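Local coordinates for endo-beta-N-acetylglucosaminidase F1 (Bacteroides thetaiotaomicron VPI-5482, PDB 6TCV), which hydrolyses the chitobiose core of high-mannose N-glycans, cutting between the two N-acetylglucosamines, and is held here with a Man9GlcNAc2-Asn substrate, at residues Phe328-Met333 against Val352-Ser357; Gly247-His252 against Asn285-Tyr290; Gly372-Phe377 against Trp400-Ala405. The protein carries 2 engineered substitutions. All coordinates share one frame; numbering follows the deposited sequence. Where two conformers were deposited one is given.

All three contacts join parallel strands of one curled sheet, consistent with the (beta/alpha)8 barrel of family 18 glycoside hydrolases, and each continues into the loops beyond the strand ends. Along the chain contact 2 comes first, then contact 1, then contact 3, with none overlapping another. Contact 1 lies between the others, its centre about 12 Å from that of contact 2 and about 11 Å from that of contact 3. Strands 283-287 and 324-329 pair directly, and Ser374 OG of contact 3 is hydrogen-bonded to Ala353 O of contact 1. Contacts 2 and 3 do not touch, their centres being about 18 Å apart, yet all three reach the same N-acetylglucosamine, the substrate residue of chain B.

Contact 1 of 3, residues Phe328-Met333 against Val352-Ser357; sequences FDWGQM and VANYGS. With NAG (2-acetamido-2-deoxy-beta-D-glucopyranose), chain B; NAG (2-acetamido-2-deoxy-beta-D-glucopyranose), chain C.
Phe328 and Asn354 both hold CG anti to the backbone N (chi1 -175° and -167°), which carries the phenyl ring past Val352 and brings its CZ to 3.6 Å from Asn354 OD1. The meeting is at the ring edge, where Ala353 O also lies near the ring plane, and the amide stands steeply against the ring. Trp330 has the same first torsion and approaches Asn354 with its six-membered ring: CZ3 is 3.3 Å from ND2, while CE3 packs against CB. Asn354 is thus touched by both aromatic residues, one near its carbonyl oxygen and the other along CB and ND2. Behind them the backbones are joined by a nearly straight bond (169°) from Asp329 N to Val352 O, 2.8 Å long. Past it the strands separate, and a water bridges them, donating to Asp329 O at 2.7 Å and accepting from Asn354 N. These are neighbouring parallel strands, 324-329 and 350-353, of the curled sheet, probably a (beta/alpha)8 barrel, and the substrate's chitobiose lies beyond their C-terminal ends. Methyl C8 of the chain B sugar sits over the centre of the Phe328 ring, 3.6 Å above its plane. The chain C sugar puts C6 over the centre of the Trp330 ring in the same way, at 3.7 Å, and the bound asparagine touches that tryptophan too. O6 of chain C donates to Asn354 OD1 at 2.7 Å, a bond likely to fix the rotation of the amide. Across the glycosidic link, N2 of the chain B sugar donates to Tyr355 OH at 3.2 Å.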
loop_
_atom_site.group_PDB
_atom_site.type_symbol
_atom_site.label_atom_id
_atom_site.label_comp_id
_atom_site.label_asym_id
_atom_site.label_seq_id
_atom_site.Cartn_x
_atom_site.Cartn_y
_atom_site.Cartn_z
ATOM N N PHE A 328 -6.370 -8.069 1.941
ATOM C CA PHE A 328 -6.546 -9.442 1.429
ATOM C C PHE A 328 -8.026 -9.736 1.330
ATOM O O PHE A 328 -8.760 -9.513 2.303
ATOM C CB PHE A 328 -5.816 -10.365 2.400
ATOM C CG PHE A 328 -5.770 -11.820 2.001
ATOM C CD1 PHE A 328 -5.351 -12.246 0.758
ATOM C CD2 PHE A 328 -6.109 -12.806 2.921
ATOM C CE1 PHE A 328 -5.255 -13.596 0.456
ATOM C CE2 PHE A 328 -6.039 -14.168 2.612
ATOM C CZ PHE A 328 -5.597 -14.565 1.381
ATOM N N ASP A 329 -8.490 -10.153 0.160
ATOM C CA ASP A 329 -9.896 -10.471 -0.019
ATOM C C ASP A 329 -10.241 -11.860 0.508
ATOM O O ASP A 329 -10.130 -12.875 -0.200
ATOM C CB ASP A 329 -10.295 -10.321 -1.475
ATOM C CG ASP A 329 -11.762 -10.540 -1.703
ATOM O OD1 ASP A 329 -12.537 -10.641 -0.728
ATOM O OD2 ASP A 329 -12.177 -10.645 -2.880
ATOM N N TRP A 330 -10.535 -11.944 1.796
ATOM C CA TRP A 330 -10.828 -13.204 2.479
ATOM C C TRP A 330 -11.652 -12.825 3.717
ATOM O O TRP A 330 -11.491 -11.731 4.267
ATOM C CB TRP A 330 -9.536 -13.926 2.905
ATOM C CG TRP A 330 -9.764 -15.317 3.299
ATOM C CD1 TRP A 330 -9.733 -15.867 4.564
ATOM C CD2 TRP A 330 -10.008 -16.408 2.407
ATOM N NE1 TRP A 330 -10.012 -17.232 4.472
ATOM C CE2 TRP A 330 -10.151 -17.590 3.167
ATOM C CE3 TRP A 330 -10.116 -16.499 1.014
ATOM C CZ2 TRP A 330 -10.410 -18.842 2.571
ATOM C CZ3 TRP A 330 -10.413 -17.723 0.441
ATOM C CH2 TRP A 330 -10.495 -18.873 1.206
ATOM N N GLY A 331 -12.474 -13.738 4.223
ATOM C CA GLY A 331 -13.290 -13.403 5.386
ATOM C C GLY A 331 -14.234 -12.285 5.029
ATOM O O GLY A 331 -14.765 -12.227 3.924
ATOM N N GLN A 332 -14.370 -11.339 5.942
ATOM C CA GLN A 332 -15.289 -10.222 5.784
ATOM C C GLN A 332 -14.569 -8.925 5.453
ATOM O O GLN A 332 -15.138 -7.852 5.631
ATOM C CB GLN A 332 -16.094 -10.061 7.068
ATOM C CG GLN A 332 -17.285 -10.994 7.194
ATOM C CD GLN A 332 -16.947 -12.465 7.055
ATOM O OE1 GLN A 332 -16.275 -13.060 7.903
ATOM N NE2 GLN A 332 -17.435 -13.072 5.982
ATOM N N MET A 333 -13.337 -8.993 4.951
ATOM C CA MET A 333 -12.502 -7.807 4.853
ATOM C C MET A 333 -12.852 -6.868 3.701
ATOM O O MET A 333 -12.451 -5.691 3.747
ATOM C CB MET A 333 -11.005 -8.193 4.728
ATOM C CG MET A 333 -10.066 -7.065 5.140
ATOM S SD MET A 333 -10.214 -6.680 6.913
ATOM C CE MET A 333 -10.368 -4.877 6.868
ATOM N N VAL A 352 -5.715 -7.776 -2.928
ATOM C CA VAL A 352 -5.098 -9.019 -3.380
ATOM C C VAL A 352 -5.983 -10.181 -2.978
ATOM O O VAL A 352 -6.476 -10.226 -1.832
ATOM C CB VAL A 352 -3.621 -9.149 -2.887
ATOM C CG1 VAL A 352 -2.786 -7.989 -3.410
ATOM C CG2 VAL A 352 -3.498 -9.260 -1.353
ATOM N N ALA A 353 -6.057 -11.194 -3.844
ATOM C CA ALA A 353 -7.005 -12.268 -3.638
ATOM C C ALA A 353 -6.289 -13.515 -3.169
ATOM O O ALA A 353 -5.066 -13.579 -3.136
ATOM C CB ALA A 353 -7.695 -12.579 -4.979
ATOM N N ASN A 354 -7.064 -14.502 -2.756
ATOM C CA ASN A 354 -6.530 -15.796 -2.327
ATOM C C ASN A 354 -5.794 -16.479 -3.492
ATOM O O ASN A 354 -6.055 -16.241 -4.687
ATOM C CB ASN A 354 -7.641 -16.682 -1.763
ATOM C CG ASN A 354 -7.077 -17.868 -1.029
ATOM O OD1 ASN A 354 -6.057 -17.685 -0.371
ATOM N ND2 ASN A 354 -7.709 -18.997 -1.066
ATOM N N TYR A 355 -4.861 -17.361 -3.105
ATOM C CA TYR A 355 -4.052 -18.096 -4.064
ATOM C C TYR A 355 -4.993 -18.828 -5.027
ATOM O O TYR A 355 -5.904 -19.545 -4.605
ATOM C CB TYR A 355 -3.117 -19.087 -3.306
ATOM C CG TYR A 355 -2.562 -18.393 -2.076
ATOM C CD1 TYR A 355 -1.615 -17.379 -2.149
ATOM C CD2 TYR A 355 -3.050 -18.728 -0.790
ATOM C CE1 TYR A 355 -1.215 -16.704 -0.960
ATOM C CE2 TYR A 355 -2.669 -18.048 0.325
ATOM C CZ TYR A 355 -1.751 -17.089 0.255
ATOM O OH TYR A 355 -1.413 -16.458 1.454
ATOM N N GLY A 356 -4.754 -18.668 -6.332
ATOM C CA GLY A 356 -5.557 -19.292 -7.357
ATOM C C GLY A 356 -6.688 -18.451 -7.884
ATOM O O GLY A 356 -7.360 -18.874 -8.836
ATOM N N SER A 357 -6.944 -17.283 -7.295
ATOM C CA SER A 357 -8.012 -16.398 -7.722
ATOM C C SER A 357 -7.438 -15.063 -8.175
ATOM O O SER A 357 -6.296 -14.710 -7.850
ATOM C CB SER A 357 -8.956 -16.077 -6.539
ATOM O OG SER A 357 -9.695 -17.234 -6.089
HETATM C C1 NAG B . -3.893 -17.676 4.357
HETATM C C2 NAG B . -3.239 -16.545 5.130
HETATM C C3 NAG B . -2.141 -16.995 6.095
HETATM C C4 NAG B . -1.828 -18.465 5.895
HETATM C C5 NAG B . -1.675 -18.722 4.408
HETATM C C6 NAG B . -1.204 -20.129 4.063
HETATM C C7 NAG B . -2.995 -14.230 4.329
HETATM C C8 NAG B . -2.433 -13.355 3.225
HETATM N N2 NAG B . -2.748 -15.531 4.212
HETATM O O3 NAG B . -2.569 -16.773 7.442
HETATM O O4 NAG B . -0.581 -18.739 6.555
HETATM O O5 NAG B . -2.942 -18.552 3.741
HETATM O O6 NAG B . -1.213 -20.319 2.686
HETATM O O7 NAG B . -3.657 -13.777 5.270
HETATM C C1 NAG C . -7.621 -21.307 4.794
HETATM C C2 NAG C . -6.446 -21.583 5.703
HETATM C C3 NAG C . -5.729 -20.287 6.056
HETATM C C4 NAG C . -5.394 -19.547 4.779
HETATM C C5 NAG C . -6.687 -19.263 4.038
HETATM C C6 NAG C . -6.551 -18.389 2.815
HETATM C C7 NAG C . -6.918 -23.481 7.177
HETATM C C8 NAG C . -7.621 -23.916 8.443
HETATM N N2 NAG C . -6.926 -22.193 6.941
HETATM O O3 NAG C . -4.574 -20.624 6.819
HETATM O O4 NAG C . -4.748 -18.346 5.240
HETATM O O5 NAG C . -7.230 -20.530 3.660
HETATM O O6 NAG C . -5.565 -18.987 1.942
HETATM O O7 NAG C . -6.380 -24.277 6.415
HETATM O O HOH W 1 -9.895 -14.066 -2.611
#

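Contact 2 of 3, residues Gly247-His252 against Asn285-Tyr290. Engineered in segment 285-290: Ala287 (natural residue Asp), Leu289 (natural residue Glu). With MAN (alpha-D-mannopyranose), chain D; MAN (alpha-D-mannopyranose), chain E; BMA (beta-D-mannopyranose), chain F; NAG (2-acetamido-2-deoxy-beta-D-glucopyranose), chain B.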
loop_
_atom_site.group_PDB
_atom_site.type_symbol
_atom_site.label_atom_id
_atom_site.label_comp_id
_atom_site.label_asym_id
_atom_site.label_seq_id
_atom_site.Cartn_x
_atom_site.Cartn_y
_atom_site.Cartn_z
ATOM N N GLY A 247 1.704 -5.708 7.964
ATOM C CA GLY A 247 0.546 -6.587 7.894
ATOM C C GLY A 247 -0.145 -6.645 9.252
ATOM O O GLY A 247 0.510 -6.711 10.289
ATOM N N LEU A 248 -1.480 -6.634 9.207
ATOM C CA LEU A 248 -2.330 -6.863 10.375
ATOM C C LEU A 248 -3.176 -8.097 10.113
ATOM O O LEU A 248 -3.719 -8.269 9.008
ATOM C CB LEU A 248 -3.225 -5.648 10.658
ATOM C CG LEU A 248 -2.774 -4.707 11.757
ATOM C CD1 LEU A 248 -2.696 -5.406 13.113
ATOM C CD2 LEU A 248 -1.464 -4.026 11.419
ATOM N N LEU A 249 -3.324 -8.910 11.146
ATOM C CA LEU A 249 -3.968 -10.208 11.042
ATOM C C LEU A 249 -4.694 -10.477 12.355
ATOM O O LEU A 249 -4.133 -10.249 13.434
ATOM C CB LEU A 249 -2.852 -11.252 10.774
ATOM C CG LEU A 249 -3.296 -12.706 10.614
ATOM C CD1 LEU A 249 -4.041 -12.953 9.336
ATOM C CD2 LEU A 249 -2.037 -13.604 10.703
ATOM N N GLY A 250 -5.885 -11.071 12.277
ATOM C CA GLY A 250 -6.595 -11.519 13.474
ATOM C C GLY A 250 -5.790 -12.564 14.211
ATOM O O GLY A 250 -4.863 -13.162 13.670
ATOM N N ASN A 251 -6.151 -12.798 15.477
ATOM C CA ASN A 251 -5.257 -13.564 16.332
ATOM C C ASN A 251 -5.961 -14.180 17.553
ATOM O O ASN A 251 -5.464 -14.068 18.691
ATOM C CB ASN A 251 -4.100 -12.647 16.780
ATOM C CG ASN A 251 -2.946 -13.427 17.328
ATOM O OD1 ASN A 251 -2.673 -14.578 16.909
ATOM N ND2 ASN A 251 -2.273 -12.869 18.279
ATOM N N HIS A 252 -7.107 -14.844 17.319
ATOM C CA HIS A 252 -7.679 -15.818 18.248
ATOM C C HIS A 252 -8.182 -15.180 19.538
ATOM O O HIS A 252 -8.169 -15.830 20.593
ATOM C CB HIS A 252 -6.646 -16.913 18.570
ATOM C CG HIS A 252 -6.003 -17.507 17.358
ATOM N ND1 HIS A 252 -6.641 -18.460 16.577
ATOM C CD2 HIS A 252 -4.798 -17.278 16.773
ATOM C CE1 HIS A 252 -5.850 -18.781 15.566
ATOM N NE2 HIS A 252 -4.732 -18.079 15.660
ATOM N N ASN A 285 -1.541 -3.749 5.291
ATOM C CA ASN A 285 -2.427 -4.774 4.732
ATOM C C ASN A 285 -3.307 -5.314 5.857
ATOM O O ASN A 285 -2.783 -5.607 6.950
ATOM C CB ASN A 285 -1.670 -5.946 4.124
ATOM C CG ASN A 285 -2.606 -7.015 3.604
ATOM O OD1 ASN A 285 -3.194 -6.856 2.482
ATOM N ND2 ASN A 285 -2.847 -7.989 4.341
ATOM N N TYR A 286 -4.604 -5.428 5.603
ATOM C CA TYR A 286 -5.540 -6.062 6.533
ATOM C C TYR A 286 -5.958 -7.428 6.002
ATOM O O TYR A 286 -6.484 -7.541 4.883
ATOM C CB TYR A 286 -6.763 -5.163 6.684
ATOM C CG TYR A 286 -6.521 -3.880 7.462
ATOM C CD1 TYR A 286 -5.882 -3.874 8.674
ATOM C CD2 TYR A 286 -6.974 -2.647 6.961
ATOM C CE1 TYR A 286 -5.715 -2.711 9.404
ATOM C CE2 TYR A 286 -6.806 -1.462 7.694
ATOM C CZ TYR A 286 -6.184 -1.521 8.922
ATOM O OH TYR A 286 -6.016 -0.380 9.679
ATOM N N ALA A 287 -5.793 -8.437 6.868
ATOM C CA ALA A 287 -6.170 -9.815 6.601
ATOM C C ALA A 287 -7.069 -10.321 7.727
ATOM O O ALA A 287 -6.618 -10.529 8.877
ATOM C CB ALA A 287 -4.909 -10.659 6.439
ATOM N N ASP A 288 -8.342 -10.488 7.398
ATOM C CA ASP A 288 -9.368 -10.897 8.356
ATOM C C ASP A 288 -9.423 -12.408 8.478
ATOM O O ASP A 288 -10.237 -13.069 7.839
ATOM C CB ASP A 288 -10.745 -10.359 7.973
ATOM C CG ASP A 288 -11.845 -10.871 8.896
ATOM O OD1 ASP A 288 -11.581 -11.049 10.122
ATOM O OD2 ASP A 288 -12.981 -11.059 8.435
ATOM N N LEU A 289 -8.488 -12.955 9.262
ATOM C CA LEU A 289 -8.425 -14.374 9.607
ATOM C C LEU A 289 -8.142 -14.531 11.086
ATOM O O LEU A 289 -7.503 -13.695 11.696
ATOM C CB LEU A 289 -7.320 -15.141 8.816
ATOM C CG LEU A 289 -7.545 -15.231 7.328
ATOM C CD1 LEU A 289 -6.964 -14.071 6.583
ATOM C CD2 LEU A 289 -6.943 -16.511 6.762
ATOM N N TYR A 290 -8.656 -15.611 11.653
ATOM C CA TYR A 290 -8.209 -16.199 12.926
ATOM C C TYR A 290 -8.875 -15.502 14.118
ATOM O O TYR A 290 -8.575 -15.857 15.270
ATOM C CB TYR A 290 -6.665 -16.285 13.184
ATOM C CG TYR A 290 -6.008 -16.886 11.946
ATOM C CD1 TYR A 290 -6.381 -18.155 11.473
ATOM C CD2 TYR A 290 -4.979 -16.231 11.301
ATOM C CE1 TYR A 290 -5.846 -18.662 10.285
ATOM C CE2 TYR A 290 -4.423 -16.774 10.157
ATOM C CZ TYR A 290 -4.861 -17.957 9.664
ATOM O OH TYR A 290 -4.326 -18.458 8.495
HETATM C C1 MAN D . -2.628 -19.092 12.258
HETATM C C2 MAN D . -1.963 -17.866 12.867
HETATM C C3 MAN D . -0.612 -18.259 13.447
HETATM C C4 MAN D . -0.780 -19.342 14.494
HETATM C C5 MAN D . -1.559 -20.516 13.893
HETATM C C6 MAN D . -1.889 -21.567 14.924
HETATM O O2 MAN D . -2.801 -17.344 13.882
HETATM O O3 MAN D . -0.074 -17.079 14.079
HETATM O O4 MAN D . 0.452 -19.824 15.021
HETATM O O5 MAN D . -2.792 -20.074 13.281
HETATM O O6 MAN D . -2.643 -20.939 15.972
HETATM C C1 MAN E . -3.085 -21.783 17.002
HETATM C C2 MAN E . -3.866 -20.900 17.962
HETATM C C3 MAN E . -2.944 -19.920 18.671
HETATM C C4 MAN E . -1.798 -20.677 19.321
HETATM C C5 MAN E . -1.080 -21.524 18.278
HETATM C C6 MAN E . 0.047 -22.348 18.862
HETATM O O2 MAN E . -4.508 -21.668 18.977
HETATM O O3 MAN E . -3.652 -19.184 19.674
HETATM O O4 MAN E . -0.826 -19.766 19.823
HETATM O O5 MAN E . -2.008 -22.423 17.658
HETATM O O6 MAN E . 0.586 -23.210 17.886
HETATM C C1 BMA F . -0.551 -19.899 7.348
HETATM C C2 BMA F . 0.883 -20.177 7.761
HETATM C C3 BMA F . 0.943 -21.400 8.657
HETATM C C4 BMA F . -0.059 -21.288 9.803
HETATM C C5 BMA F . -1.449 -20.900 9.291
HETATM C C6 BMA F . -2.430 -20.588 10.392
HETATM O O2 BMA F . 1.343 -19.042 8.519
HETATM O O3 BMA F . 2.216 -21.584 9.274
HETATM O O4 BMA F . -0.221 -22.535 10.492
HETATM O O5 BMA F . -1.354 -19.701 8.493
HETATM O O6 BMA F . -1.828 -19.555 11.219
HETATM C C1 NAG B . -3.893 -17.676 4.357
HETATM C C2 NAG B . -3.239 -16.545 5.130
HETATM C C3 NAG B . -2.141 -16.995 6.095
HETATM C C4 NAG B . -1.828 -18.465 5.895
HETATM C C5 NAG B . -1.675 -18.722 4.408
HETATM C C6 NAG B . -1.204 -20.129 4.063
HETATM C C7 NAG B . -2.995 -14.230 4.329
HETATM C C8 NAG B . -2.433 -13.355 3.225
HETATM N N2 NAG B . -2.748 -15.531 4.212
HETATM O O3 NAG B . -2.569 -16.773 7.442
HETATM O O4 NAG B . -0.581 -18.739 6.555
HETATM O O5 NAG B . -2.942 -18.552 3.741
HETATM O O6 NAG B . -1.213 -20.319 2.686
HETATM O O7 NAG B . -3.657 -13.777 5.270
HETATM O O HOH W 2 -1.632 -8.807 6.743
#
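In the beta-alpha-beta unit of strand 243-249, helix 262-278 and strand 283-287, the two strands run parallel with Leu248 paired to Tyr286; Leu248 N donates to Asn285 O at 2.8 Å and Leu248 O accepts from Ala287 N. Leu249 CD1 packs 3.8 Å from CB of Ala287, an engineered residue (natural Asp). Ala287 and engineered Leu289 (natural Glu) stand where family 18 enzymes carry the Asp-x-Glu signature, and both touch O7 of the chain B N-acetylglucosamine. Farther on, His252 N donates to Tyr290 O at 2.7 Å from above the carbonyl plane, in a bent bond (131°). Tyr290 CB makes a CH-pi contact over one face of the His252 imidazole, 3.8 Å from its centroid; mannose E covers the other face. His252 NE2 shares a 2.7 Å hydrogen bond with O2 of mannose D, whose C1 sits over the Tyr290 ring, opposite Leu289 CB. Tyr290 OH is hydrogen-bonded to O3 of the chain B sugar at 2.7 Å. Strands 198-209 and 324-329 flank the pair, Leu248 packs on Phe268 of helix 262-278, and Tyr286 OH bonds to Thr316 of helix 306-319.

Contact 3 of 3, residues Gly372-Phe377 against Trp400-Ala405. With NAG (2-acetamido-2-deoxy-beta-D-glucopyranose), chain B.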
loop_
_atom_site.group_PDB
_atom_site.type_symbol
_atom_site.label_atom_id
_atom_site.label_comp_id
_atom_site.label_asym_id
_atom_site.label_seq_id
_atom_site.Cartn_x
_atom_site.Cartn_y
_atom_site.Cartn_z
ATOM N N GLY A 372 -3.975 -10.025 -10.314
ATOM C CA GLY A 372 -4.395 -11.003 -11.316
ATOM C C GLY A 372 -3.899 -12.418 -11.058
ATOM O O GLY A 372 -4.341 -13.368 -11.713
ATOM N N ILE A 373 -2.982 -12.570 -10.105
ATOM C CA ILE A 373 -2.437 -13.860 -9.689
ATOM C C ILE A 373 -1.986 -13.672 -8.251
ATOM O O ILE A 373 -1.524 -12.600 -7.865
ATOM C CB ILE A 373 -1.280 -14.332 -10.599
ATOM C CG1 ILE A 373 -0.932 -15.798 -10.300
ATOM C CG2 ILE A 373 -0.064 -13.385 -10.488
ATOM C CD1 ILE A 373 0.263 -16.265 -11.167
ATOM N N SER A 374 -2.126 -14.721 -7.463
ATOM C CA SER A 374 -1.604 -14.834 -6.102
ATOM C C SER A 374 -0.892 -16.165 -5.982
ATOM O O SER A 374 -1.530 -17.227 -5.941
ATOM C CB SER A 374 -2.717 -14.708 -5.038
ATOM O OG SER A 374 -3.261 -13.355 -5.141
ATOM N N MET A 375 0.404 -16.088 -5.681
ATOM C CA MET A 375 1.259 -17.269 -5.661
ATOM C C MET A 375 1.659 -17.573 -4.225
ATOM O O MET A 375 2.253 -16.725 -3.545
ATOM C CB MET A 375 2.521 -17.007 -6.488
ATOM C CG MET A 375 2.256 -16.799 -7.960
ATOM S SD MET A 375 3.726 -16.361 -8.968
ATOM C CE MET A 375 3.809 -14.612 -8.557
ATOM N N GLU A 376 1.343 -18.787 -3.768
ATOM C CA GLU A 376 1.726 -19.260 -2.424
ATOM C C GLU A 376 3.102 -19.890 -2.611
ATOM O O GLU A 376 3.229 -20.995 -3.177
ATOM C CB GLU A 376 0.704 -20.262 -1.894
ATOM C CG GLU A 376 0.370 -20.111 -0.410
ATOM C CD GLU A 376 1.525 -20.367 0.530
ATOM O OE1 GLU A 376 2.673 -20.572 0.053
ATOM O OE2 GLU A 376 1.305 -20.378 1.754
ATOM N N PHE A 377 4.165 -19.150 -2.295
ATOM C CA PHE A 377 5.513 -19.613 -2.597
ATOM C C PHE A 377 6.010 -20.683 -1.639
ATOM O O PHE A 377 6.958 -21.392 -1.982
ATOM C CB PHE A 377 6.475 -18.443 -2.570
ATOM C CG PHE A 377 6.432 -17.519 -3.764
ATOM C CD1 PHE A 377 6.364 -18.009 -5.045
ATOM C CD2 PHE A 377 6.493 -16.135 -3.549
ATOM C CE1 PHE A 377 6.346 -17.144 -6.143
ATOM C CE2 PHE A 377 6.497 -15.270 -4.626
ATOM C CZ PHE A 377 6.408 -15.768 -5.908
ATOM N N TRP A 400 -1.595 -5.796 -10.531
ATOM C CA TRP A 400 -0.708 -6.398 -9.520
ATOM C C TRP A 400 -0.582 -7.896 -9.708
ATOM O O TRP A 400 -1.539 -8.572 -10.123
ATOM C CB TRP A 400 -1.249 -6.088 -8.074
ATOM C CG TRP A 400 -1.256 -4.620 -7.812
ATOM C CD1 TRP A 400 -2.214 -3.716 -8.126
ATOM C CD2 TRP A 400 -0.177 -3.850 -7.233
ATOM N NE1 TRP A 400 -1.796 -2.431 -7.824
ATOM C CE2 TRP A 400 -0.547 -2.509 -7.268
ATOM C CE3 TRP A 400 1.065 -4.196 -6.684
ATOM C CZ2 TRP A 400 0.275 -1.493 -6.808
ATOM C CZ3 TRP A 400 1.864 -3.179 -6.212
ATOM C CH2 TRP A 400 1.477 -1.880 -6.270
ATOM N N PHE A 401 0.565 -8.413 -9.305
ATOM C CA PHE A 401 0.743 -9.827 -9.031
ATOM C C PHE A 401 1.208 -9.972 -7.588
ATOM O O PHE A 401 2.043 -9.185 -7.128
ATOM C CB PHE A 401 1.741 -10.515 -10.025
ATOM C CG PHE A 401 3.054 -9.816 -10.165
ATOM C CD1 PHE A 401 3.225 -8.793 -11.078
ATOM C CD2 PHE A 401 4.148 -10.196 -9.399
ATOM C CE1 PHE A 401 4.431 -8.134 -11.177
ATOM C CE2 PHE A 401 5.367 -9.555 -9.528
ATOM C CZ PHE A 401 5.511 -8.520 -10.404
ATOM N N MET A 402 0.669 -10.961 -6.884
ATOM C CA MET A 402 0.935 -11.147 -5.451
ATOM C C MET A 402 1.688 -12.448 -5.250
ATOM O O MET A 402 1.424 -13.448 -5.935
ATOM C CB MET A 402 -0.340 -11.068 -4.654
ATOM C CG MET A 402 -0.183 -11.232 -3.143
ATOM S SD MET A 402 -0.192 -12.953 -2.541
ATOM C CE MET A 402 -1.907 -13.025 -1.952
ATOM N N GLY A 403 2.615 -12.411 -4.295
ATOM C CA GLY A 403 3.325 -13.588 -3.829
ATOM C C GLY A 403 3.356 -13.603 -2.315
ATOM O O GLY A 403 3.249 -12.565 -1.658
ATOM N N PHE A 404 3.417 -14.806 -1.763
ATOM C CA PHE A 404 3.347 -15.058 -0.314
ATOM C C PHE A 404 4.364 -16.060 0.166
ATOM O O PHE A 404 4.409 -17.183 -0.353
ATOM C CB PHE A 404 1.920 -15.481 0.033
ATOM C CG PHE A 404 1.664 -15.709 1.497
ATOM C CD1 PHE A 404 1.891 -16.976 2.056
ATOM C CD2 PHE A 404 1.233 -14.704 2.342
ATOM C CE1 PHE A 404 1.694 -17.197 3.388
ATOM C CE2 PHE A 404 1.053 -14.929 3.680
ATOM C CZ PHE A 404 1.284 -16.170 4.250
ATOM N N ALA A 405 5.164 -15.692 1.160
ATOM C CA ALA A 405 6.028 -16.565 1.956
ATOM C C ALA A 405 7.168 -17.137 1.115
ATOM O O ALA A 405 7.442 -18.332 1.235
ATOM C CB ALA A 405 5.214 -17.643 2.658
HETATM C C1 NAG B . -3.893 -17.676 4.357
HETATM C C2 NAG B . -3.239 -16.545 5.130
HETATM C C3 NAG B . -2.141 -16.995 6.095
HETATM C C4 NAG B . -1.828 -18.465 5.895
HETATM C C5 NAG B . -1.675 -18.722 4.408
HETATM C C6 NAG B . -1.204 -20.129 4.063
HETATM C C7 NAG B . -2.995 -14.230 4.329
HETATM C C8 NAG B . -2.433 -13.355 3.225
HETATM N N2 NAG B . -2.748 -15.531 4.212
HETATM O O3 NAG B . -2.569 -16.773 7.442
HETATM O O4 NAG B . -0.581 -18.739 6.555
HETATM O O5 NAG B . -2.942 -18.552 3.741
HETATM O O6 NAG B . -1.213 -20.319 2.686
HETATM O O7 NAG B . -3.657 -13.777 5.270
HETATM O O HOH W 3 9.130 -20.208 -0.307
#
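Glu376 OE2, in the conformer given, accepts a 2.7 Å hydrogen bond from O6 of the chain B N-acetylglucosamine and lies 3.5 Å from Phe404 CD1. The two side chains run side by side, a bend at chi2 (-64°) turning the carboxylate to the ring, and OE1 is held by Leu379 N. The Phe404 ring also touches the sugar at C5 and meets the rings of Phe173, Phe202 and Tyr355. Were Phe404 an alanine, a gap would be likely to open among these rings, and both the sugar C5 and the Glu376 carboxylate would lose the ring they lie against. Backbone bonds form a parallel ladder from Gly372 N, bonded to Trp400 O, to Phe377 N, which donates to Phe404 O at 2.8 Å in the carbonyl plane. Within it Met402 O accepts from Met375 N at 2.8 Å and meets Ser374 CA in a CA-H...O contact of 3.3 Å. On the face of Ser374 and Met402, the Met402 chain bends back, its methyl CE 3.5 Å from Ser374 OG, the hydroxyl bonded to Ala353 O. Ile373 CG2 presses on Phe401 CB at 3.4 Å. Gly403 has no side chain, and Phe377 CE2 comes to 3.7 Å from Gly403 CA. With helix 387-396 between them, the strands make a beta-alpha-beta unit, as in family 18 barrels, whose substrate site lies at the C-terminal strand ends.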